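Long-range contacts in phosphoribosylamine--glycine ligase (Thermotoga maritima, PDB 1VKZ), which catalyses the ATP-dependent joining of glycine to 5-phospho-beta-D-ribosylamine, giving N(1)-(5-phospho-beta-D-ribosyl)glycinamide in the de novo purine pathway: residues Thr300-Phe306 / Val322-Ala328; Leu355-Val361 / Arg374-Met379. Residues are numbered along the deposited sequence.

Interaction 1 of 2, residues Thr300-Phe306 / Val322-Ala328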
loop_
_atom_site.group_PDB
_atom_site.type_symbol
_atom_site.label_atom_id
_atom_site.label_comp_id
_atom_site.label_asym_id
_atom_site.label_seq_id
_atom_site.Cartn_x
_atom_site.Cartn_y
_atom_site.Cartn_z
ATOM N N THR A 300 -2.124 11.446 8.802
ATOM C CA THR A 300 -2.847 12.664 9.107
ATOM C C THR A 300 -3.652 12.458 10.353
ATOM O O THR A 300 -3.985 13.413 10.991
ATOM C CB THR A 300 -3.777 13.087 7.958
ATOM O OG1 THR A 300 -3.026 13.254 6.765
ATOM C CG2 THR A 300 -4.345 14.472 8.195
ATOM N N LEU A 301 -3.963 11.212 10.708
ATOM C CA LEU A 301 -4.746 10.952 11.929
ATOM C C LEU A 301 -3.952 11.078 13.224
ATOM O O LEU A 301 -4.538 11.316 14.264
ATOM C CB LEU A 301 -5.416 9.578 11.878
ATOM C CG LEU A 301 -6.599 9.462 10.919
ATOM C CD1 LEU A 301 -7.013 8.003 10.762
ATOM C CD2 LEU A 301 -7.777 10.314 11.377
ATOM N N ASN A 302 -2.632 10.895 13.163
ATOM C CA ASN A 302 -1.737 11.112 14.329
ATOM C C ASN A 302 -0.258 11.110 13.965
ATOM O O ASN A 302 0.408 10.115 14.183
ATOM C CB ASN A 302 -1.937 10.030 15.399
ATOM C CG ASN A 302 -1.210 10.358 16.684
ATOM O OD1 ASN A 302 -0.540 11.376 16.762
ATOM N ND2 ASN A 302 -1.336 9.503 17.693
ATOM N N PRO A 303 0.259 12.210 13.436
ATOM C CA PRO A 303 1.630 12.265 12.945
ATOM C C PRO A 303 2.679 11.916 14.001
ATOM O O PRO A 303 3.649 11.208 13.717
ATOM C CB PRO A 303 1.792 13.735 12.551
ATOM C CG PRO A 303 0.455 14.186 12.274
ATOM C CD PRO A 303 -0.418 13.498 13.259
ATOM N N GLU A 304 2.450 12.431 15.203
ATOM C CA GLU A 304 3.230 12.135 16.385
ATOM C C GLU A 304 3.353 10.648 16.680
ATOM O O GLU A 304 4.454 10.128 16.879
ATOM C CB GLU A 304 2.549 12.769 17.598
ATOM C CG GLU A 304 2.725 14.270 17.777
ATOM C CD GLU A 304 2.214 14.767 19.138
ATOM O OE1 GLU A 304 1.150 14.292 19.604
ATOM O OE2 GLU A 304 2.877 15.632 19.748
ATOM N N GLY A 305 2.207 9.981 16.740
ATOM C CA GLY A 305 2.119 8.601 17.179
ATOM C C GLY A 305 2.679 7.657 16.143
ATOM O O GLY A 305 3.334 6.680 16.480
ATOM N N PHE A 306 2.432 7.957 14.878
ATOM C CA PHE A 306 3.052 7.187 13.800
ATOM C C PHE A 306 4.581 7.272 13.928
ATOM O O PHE A 306 5.257 6.264 14.089
ATOM C CB PHE A 306 2.573 7.668 12.426
ATOM C CG PHE A 306 3.248 6.976 11.285
ATOM C CD1 PHE A 306 2.828 5.737 10.869
ATOM C CD2 PHE A 306 4.326 7.562 10.645
ATOM C CE1 PHE A 306 3.463 5.081 9.819
ATOM C CE2 PHE A 306 4.962 6.913 9.625
ATOM C CZ PHE A 306 4.517 5.650 9.207
ATOM N N VAL A 322 -1.089 3.500 18.288
ATOM C CA VAL A 322 -1.340 4.685 17.472
ATOM C C VAL A 322 -2.832 5.041 17.430
ATOM O O VAL A 322 -3.589 4.488 16.639
ATOM C CB VAL A 322 -0.781 4.489 16.071
ATOM C CG1 VAL A 322 -1.043 5.716 15.191
ATOM C CG2 VAL A 322 0.716 4.182 16.194
ATOM N N GLU A 323 -3.226 5.987 18.273
ATOM C CA GLU A 323 -4.612 6.385 18.399
ATOM C C GLU A 323 -4.911 7.487 17.384
ATOM O O GLU A 323 -4.207 8.489 17.323
ATOM C CB GLU A 323 -4.904 6.907 19.813
ATOM C CG GLU A 323 -4.322 6.082 20.972
ATOM C CD GLU A 323 -5.163 4.869 21.359
ATOM O OE1 GLU A 323 -5.615 4.130 20.443
ATOM O OE2 GLU A 323 -5.357 4.650 22.589
ATOM N N PRO A 324 -5.974 7.329 16.608
ATOM C CA PRO A 324 -6.376 8.368 15.683
ATOM C C PRO A 324 -7.070 9.544 16.358
ATOM O O PRO A 324 -7.919 9.354 17.252
ATOM C CB PRO A 324 -7.369 7.650 14.783
ATOM C CG PRO A 324 -7.953 6.565 15.642
ATOM C CD PRO A 324 -6.869 6.157 16.560
ATOM N N ARG A 325 -6.723 10.757 15.933
ATOM C CA ARG A 325 -7.416 11.947 16.392
ATOM C C ARG A 325 -8.288 12.476 15.261
ATOM O O ARG A 325 -7.811 12.887 14.229
ATOM C CB ARG A 325 -6.424 13.003 16.876
ATOM C CG ARG A 325 -5.856 12.741 18.278
ATOM C CD ARG A 325 -4.576 11.899 18.300
ATOM N NE ARG A 325 -3.476 12.501 17.534
ATOM C CZ ARG A 325 -2.732 13.541 17.935
ATOM N NH1 ARG A 325 -2.955 14.149 19.105
ATOM N NH2 ARG A 325 -1.758 13.985 17.141
ATOM N N GLY A 326 -9.588 12.434 15.460
ATOM C CA GLY A 326 -10.518 12.957 14.486
ATOM C C GLY A 326 -10.616 12.027 13.311
ATOM O O GLY A 326 -10.377 10.852 13.458
ATOM N N PHE A 327 -10.987 12.579 12.160
ATOM C CA PHE A 327 -11.133 11.839 10.925
ATOM C C PHE A 327 -10.303 12.494 9.829
ATOM O O PHE A 327 -10.157 13.706 9.776
ATOM C CB PHE A 327 -12.593 11.815 10.503
ATOM C CG PHE A 327 -13.495 11.030 11.421
ATOM C CD1 PHE A 327 -14.091 11.630 12.519
ATOM C CD2 PHE A 327 -13.787 9.706 11.156
ATOM C CE1 PHE A 327 -14.946 10.907 13.351
ATOM C CE2 PHE A 327 -14.624 8.972 11.999
ATOM C CZ PHE A 327 -15.204 9.572 13.087
ATOM N N ALA A 328 -9.753 11.671 8.951
ATOM C CA ALA A 328 -9.024 12.154 7.783
ATOM C C ALA A 328 -9.667 11.602 6.482
ATOM O O ALA A 328 -10.144 10.458 6.446
ATOM C CB ALA A 328 -7.555 11.764 7.890
#
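This is a loop-to-helix contact, in which the chain leading into strand 327-334 packs across the N-capped junction between helices 294-301 and 303-315. Asn302 is the N-cap of the second helix: its OD1 accepts from Gly305 N at 3.1 Å. From the same amide, ND2 reaches Glu323 O at 3.1 Å, a weak hydrogen bond. Next to it the main chains are tied directly, Arg325 N donating to Leu301 O at 2.8 Å. Leu301, the most covered residue here, lays its CB 4.0 Å from Pro324 CB and its CD2 3.8 Å from Ala328 CB, filling the inside of the bend through Gly326, whose positive phi suits glycine. Val322 closes the other end against the first turn of the second helix, CG2 lying 3.6 Å from Gly305 O. Behind the junction, Pro303 rests on Trp32 and Ala33 of helix 25-36. On the solvent side Arg325 curls back over the cap, and Glu304 OE1 makes a long salt bridge to Arg325 NH2 at 3.8 Å, outside the guanidinium plane.

Interaction 2 of 2, residues Leu355-Val361 / Arg374-Met379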
loop_
_atom_site.group_PDB
_atom_site.type_symbol
_atom_site.label_atom_id
_atom_site.label_comp_id
_atom_site.label_asym_id
_atom_site.label_seq_id
_atom_site.Cartn_x
_atom_site.Cartn_y
_atom_site.Cartn_z
ATOM N N LEU A 355 -3.721 20.930 3.375
ATOM C CA LEU A 355 -2.843 19.808 3.464
ATOM C C LEU A 355 -2.915 19.013 2.179
ATOM O O LEU A 355 -3.880 18.335 1.915
ATOM C CB LEU A 355 -3.222 18.934 4.643
ATOM C CG LEU A 355 -2.191 17.854 4.932
ATOM C CD1 LEU A 355 -0.831 18.489 5.164
ATOM C CD2 LEU A 355 -2.652 17.034 6.147
ATOM N N ILE A 356 -1.851 19.081 1.396
ATOM C CA ILE A 356 -1.722 18.296 0.182
ATOM C C ILE A 356 -0.495 17.421 0.311
ATOM O O ILE A 356 0.507 17.833 0.878
ATOM C CB ILE A 356 -1.580 19.218 -1.058
ATOM C CG1 ILE A 356 -2.752 20.169 -1.144
ATOM C CG2 ILE A 356 -1.518 18.395 -2.377
ATOM C CD1 ILE A 356 -2.604 21.158 -2.215
ATOM N N PHE A 357 -0.596 16.186 -0.171
ATOM C CA PHE A 357 0.554 15.333 -0.341
ATOM C C PHE A 357 0.727 15.174 -1.828
ATOM O O PHE A 357 -0.226 14.936 -2.532
ATOM C CB PHE A 357 0.348 13.996 0.327
ATOM C CG PHE A 357 0.202 14.086 1.808
ATOM C CD1 PHE A 357 1.195 14.691 2.583
ATOM C CD2 PHE A 357 -0.890 13.552 2.439
ATOM C CE1 PHE A 357 1.073 14.768 3.964
ATOM C CE2 PHE A 357 -1.020 13.638 3.812
ATOM C CZ PHE A 357 -0.044 14.233 4.571
ATOM N N PHE A 358 1.958 15.324 -2.285
ATOM C CA PHE A 358 2.303 15.320 -3.678
ATOM C C PHE A 358 2.867 13.982 -4.061
ATOM O O PHE A 358 3.593 13.339 -3.289
ATOM C CB PHE A 358 3.350 16.386 -3.940
ATOM C CG PHE A 358 2.860 17.785 -3.682
ATOM C CD1 PHE A 358 2.948 18.341 -2.423
ATOM C CD2 PHE A 358 2.341 18.549 -4.708
ATOM C CE1 PHE A 358 2.495 19.595 -2.179
ATOM C CE2 PHE A 358 1.895 19.826 -4.461
ATOM C CZ PHE A 358 1.969 20.344 -3.191
ATOM N N ALA A 359 2.555 13.562 -5.279
ATOM C CA ALA A 359 3.056 12.296 -5.805
ATOM C C ALA A 359 3.586 12.570 -7.195
ATOM O O ALA A 359 4.745 12.981 -7.350
ATOM C CB ALA A 359 1.953 11.262 -5.831
ATOM N N GLY A 360 2.750 12.376 -8.205
ATOM C CA GLY A 360 3.167 12.583 -9.592
ATOM C C GLY A 360 3.234 14.050 -9.989
ATOM O O GLY A 360 2.478 14.498 -10.855
ATOM N N VAL A 361 4.146 14.798 -9.370
ATOM C CA VAL A 361 4.385 16.195 -9.764
ATOM C C VAL A 361 5.835 16.419 -10.047
ATOM O O VAL A 361 6.683 15.837 -9.376
ATOM C CB VAL A 361 3.965 17.197 -8.674
ATOM C CG1 VAL A 361 2.456 17.085 -8.406
ATOM C CG2 VAL A 361 4.816 17.009 -7.388
ATOM N N ARG A 374 -1.224 9.347 -10.334
ATOM C CA ARG A 374 -1.799 10.054 -9.216
ATOM C C ARG A 374 -0.916 11.258 -8.939
ATOM O O ARG A 374 0.307 11.133 -8.695
ATOM C CB ARG A 374 -1.905 9.129 -8.006
ATOM C CG ARG A 374 -2.729 7.895 -8.358
ATOM C CD ARG A 374 -3.164 7.016 -7.190
ATOM N NE ARG A 374 -2.060 6.239 -6.624
ATOM C CZ ARG A 374 -2.152 5.513 -5.520
ATOM N NH1 ARG A 374 -3.288 5.453 -4.854
ATOM N NH2 ARG A 374 -1.106 4.859 -5.083
ATOM N N VAL A 375 -1.554 12.429 -8.967
ATOM C CA VAL A 375 -0.851 13.703 -8.944
ATOM C C VAL A 375 -0.790 14.186 -7.509
ATOM O O VAL A 375 0.302 14.317 -6.911
ATOM C CB VAL A 375 -1.546 14.725 -9.895
ATOM C CG1 VAL A 375 -0.727 16.020 -10.078
ATOM C CG2 VAL A 375 -1.758 14.083 -11.228
ATOM N N LEU A 376 -1.963 14.418 -6.948
ATOM C CA LEU A 376 -2.074 14.998 -5.615
ATOM C C LEU A 376 -3.030 14.230 -4.720
ATOM O O LEU A 376 -4.033 13.680 -5.172
ATOM C CB LEU A 376 -2.584 16.450 -5.685
ATOM C CG LEU A 376 -1.729 17.381 -6.529
ATOM C CD1 LEU A 376 -2.527 18.536 -7.082
ATOM C CD2 LEU A 376 -0.551 17.900 -5.727
ATOM N N HIS A 377 -2.742 14.309 -3.427
ATOM C CA HIS A 377 -3.631 13.881 -2.398
ATOM C C HIS A 377 -4.112 15.123 -1.672
ATOM O O HIS A 377 -3.329 15.808 -1.044
ATOM C CB HIS A 377 -2.878 12.923 -1.512
ATOM C CG HIS A 377 -2.326 11.769 -2.275
ATOM N ND1 HIS A 377 -2.847 10.499 -2.177
ATOM C CD2 HIS A 377 -1.350 11.708 -3.212
ATOM C CE1 HIS A 377 -2.188 9.696 -2.993
ATOM N NE2 HIS A 377 -1.270 10.403 -3.628
ATOM N N CYS A 378 -5.414 15.416 -1.788
ATOM C CA CYS A 378 -6.047 16.491 -1.025
ATOM C C CYS A 378 -6.648 15.999 0.300
ATOM O O CYS A 378 -7.522 15.135 0.323
ATOM C CB CYS A 378 -7.099 17.159 -1.868
ATOM S SG CYS A 378 -6.374 18.070 -3.243
HETATM N N MSE A 379 -6.132 16.510 1.410
HETATM C CA MSE A 379 -6.550 16.026 2.728
HETATM C C MSE A 379 -7.590 16.965 3.331
HETATM O O MSE A 379 -7.473 18.183 3.239
HETATM C CB MSE A 379 -5.364 15.901 3.709
HETATM C CG MSE A 379 -4.126 15.155 3.177
HETATM SE SE MSE A 379 -4.485 13.286 2.669
HETATM C CE MSE A 379 -4.716 13.512 1.000
#
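Two neighbouring strands of the six-stranded antiparallel sheet meet here, 356-364 against 374-382, with a classic beta bulge at Val375-Leu376 opposite Leu333 of strand 327-334. Both segments belong to the C domain of the ligase, and the pair sits inside the sheet between strands 327-334 and 367-370. Phe357 and His377 form the hydrogen-bonded pair: Phe357 N donates to His377 O at 2.9 Å and His377 N to Phe357 O at 2.7 Å. Ile356-Cys378 and Phe358-Leu376 are the non-hydrogen-bonded pairs on either side of it.

On the face carrying Ile356, Phe358, Leu376 and Cys378, the bump is Leu376. It sits between Ile356 and Val361, its CD2 3.5 Å from Ile356 CG2 and 4.1 Å from Val361 CG1, beside the Phe358 ring. The face carrying Phe357 and His377 is filled differently. Met379, a selenomethionine, bends so that CG touches Phe357 CE2 at 3.5 Å, while SE makes an oblique Met-aromatic contact 4.7 Å from the centroid of the Phe357 ring. That ring also meets Trp32 edge-to-face. His377 ND1 is held by Asp330, and small Ala359 fits beside the imidazole, CB 4.0 Å from His377 NE2.

Beyond Ala359 strand 356-364 kinks in an inverse gamma turn centred on Gly360. A side chain at Gly360 would run into Arg374 O, and it is this carbonyl that Gly360 N meets with a hydrogen bond of 2.8 Å.

The chain makes the two contacts in series: interaction 1 closes at residue 328, before interaction 2 opens at 355. Strand 327-334 begins in interaction 1 and runs beside strand 374-382 of interaction 2, so both reach the same antiparallel sheet. Their centres lie 19 Å apart, yet they touch in plain packing through Thr300 at the end of helix 294-301, where CG2 of Thr300 is 3.7 Å from Leu355 CD2. Trp32 of helix 25-36 meets Pro303 in one and Phe357 in the other. Together they pack the six-stranded sheet, to which the C domain and the ATP-grasp domain both give strands, against helices of the ATP-grasp and N domains, joining three regions of the ligase.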